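Local coordinates for aminotransferase, class V family protein (Trichomonas vaginalis, PDB 5F8V) that probably catalyses the pyridoxal-phosphate-dependent exchange of an amino group between O-phospho-L-serine and 2-oxoglutarate in serine biosynthesis, at residues L59-L62 against L63-P66. Residues are numbered along the deposited sequence; the frame is centred on the assembly and turned at random.
Sequences LRTL and LQVP
The guanidinium of R60 meets the chain beyond its helix edge-on: V65 O lies in the guanidinium plane, 3.0 Å from R60 NH1, and accepts a hydrogen bond from it. The donor stands well above the plane of the V65 carbonyl, away from its lone pairs. R60 leaves the backbone extended, and a bend at chi3 (-60°) swings NH1 toward V65 O, with V65 CG1 3.6 Å from R60 NH1; the two side chains cross at about a right angle. The same NH1 is 3.2 Å from P66 O, while R60 NH2 is hydrogen-bonded to F69 O, so the group reaches along the loop to the start of strand 69-75. The flat amide of Q64 meets T61 O close to its own plane: Q64 NE2 gives a nearly straight hydrogen bond of 2.8 Å to T61 O, on a lone pair of that carbonyl. Helix 46-63 ends here in a Schellman motif, with Q64 at positive phi (51°) as C-prime. V65 N bonds to R60 O at 3.1 Å, and Q64 N to T61 O, approaching from above the carbonyl plane. T61 O thus takes both the backbone and the side-chain N-H of Q64. One residue earlier, L63 N still makes the ordinary i to i-4 helical bond to L59 O. L59 and L63 run side by side, their CD1 atoms 3.9 Å apart; L59 packs on I71 and V211, L63 on I213 and V65 on I71 and I213, where the helix end lies against the neighbouring strands 69-75 and 209-215 of the large-domain sheet.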
loop_
_atom_site.group_PDB
_atom_site.type_symbol
_atom_site.label_atom_id
_atom_site.label_comp_id
_atom_site.label_asym_id
_atom_site.label_seq_id
_atom_site.Cartn_x
_atom_site.Cartn_y
_atom_site.Cartn_z
ATOM N N LEU A 59 -4.345 18.385 -5.106
ATOM C CA LEU A 59 -3.963 18.452 -3.704
ATOM C C LEU A 59 -3.160 19.715 -3.432
ATOM O O LEU A 59 -3.338 20.343 -2.385
ATOM C CB LEU A 59 -3.158 17.221 -3.301
ATOM C CG LEU A 59 -2.720 17.115 -1.838
ATOM C CD1 LEU A 59 -3.924 17.115 -0.903
ATOM C CD2 LEU A 59 -1.883 15.859 -1.636
ATOM N N ARG A 60 -2.271 20.074 -4.363
ATOM C CA ARG A 60 -1.509 21.313 -4.233
ATOM C C ARG A 60 -2.429 22.524 -4.180
ATOM O O ARG A 60 -2.209 23.414 -3.364
ATOM C CB ARG A 60 -0.456 21.469 -5.355
ATOM C CG ARG A 60 0.383 22.735 -5.223
ATOM C CD ARG A 60 1.451 22.871 -6.301
ATOM N NE ARG A 60 2.409 21.774 -6.316
ATOM C CZ ARG A 60 3.379 21.574 -5.424
ATOM N NH1 ARG A 60 3.559 22.388 -4.386
ATOM N NH2 ARG A 60 4.191 20.537 -5.570
ATOM N N THR A 61 -3.458 22.542 -5.033
ATOM C CA THR A 61 -4.427 23.638 -5.071
ATOM C C THR A 61 -5.219 23.707 -3.764
ATOM O O THR A 61 -5.270 24.759 -3.137
ATOM C CB THR A 61 -5.390 23.515 -6.277
ATOM O OG1 THR A 61 -4.666 23.750 -7.489
ATOM C CG2 THR A 61 -6.528 24.517 -6.196
ATOM N N LEU A 62 -5.825 22.587 -3.370
ATOM C CA LEU A 62 -6.594 22.494 -2.126
ATOM C C LEU A 62 -5.853 23.066 -0.925
ATOM O O LEU A 62 -6.401 23.862 -0.176
ATOM C CB LEU A 62 -6.930 21.033 -1.803
ATOM C CG LEU A 62 -8.203 20.419 -2.366
ATOM C CD1 LEU A 62 -8.238 18.955 -1.948
ATOM C CD2 LEU A 62 -9.435 21.164 -1.867
ATOM N N LEU A 63 -4.607 22.642 -0.757
ATOM C CA LEU A 63 -3.780 23.073 0.380
ATOM C C LEU A 63 -2.965 24.343 0.148
ATOM O O LEU A 63 -2.426 24.888 1.102
ATOM C CB LEU A 63 -2.814 21.959 0.772
ATOM C CG LEU A 63 -3.325 20.872 1.705
ATOM C CD1 LEU A 63 -2.369 19.689 1.637
ATOM C CD2 LEU A 63 -3.448 21.385 3.130
ATOM N N GLN A 64 -2.865 24.798 -1.100
ATOM C CA GLN A 64 -1.923 25.856 -1.484
ATOM C C GLN A 64 -0.529 25.507 -0.983
ATOM O O GLN A 64 0.123 26.295 -0.297
ATOM C CB GLN A 64 -2.391 27.237 -0.995
ATOM C CG GLN A 64 -3.680 27.716 -1.649
ATOM C CD GLN A 64 -3.504 27.999 -3.134
ATOM O OE1 GLN A 64 -3.057 29.084 -3.518
ATOM N NE2 GLN A 64 -3.855 27.022 -3.979
ATOM N N VAL A 65 -0.087 24.302 -1.333
ATOM C CA VAL A 65 1.242 23.848 -0.982
ATOM C C VAL A 65 2.229 24.702 -1.794
ATOM O O VAL A 65 2.161 24.698 -3.015
ATOM C CB VAL A 65 1.467 22.348 -1.299
ATOM C CG1 VAL A 65 2.867 21.931 -0.880
ATOM C CG2 VAL A 65 0.408 21.467 -0.622
ATOM N N PRO A 66 3.142 25.431 -1.122
ATOM C CA PRO A 66 4.112 26.233 -1.892
ATOM C C PRO A 66 5.078 25.390 -2.740
ATOM O O PRO A 66 5.293 24.208 -2.460
ATOM C CB PRO A 66 4.868 27.017 -0.810
ATOM C CG PRO A 66 4.059 26.889 0.442
ATOM C CD PRO A 66 3.347 25.580 0.331
#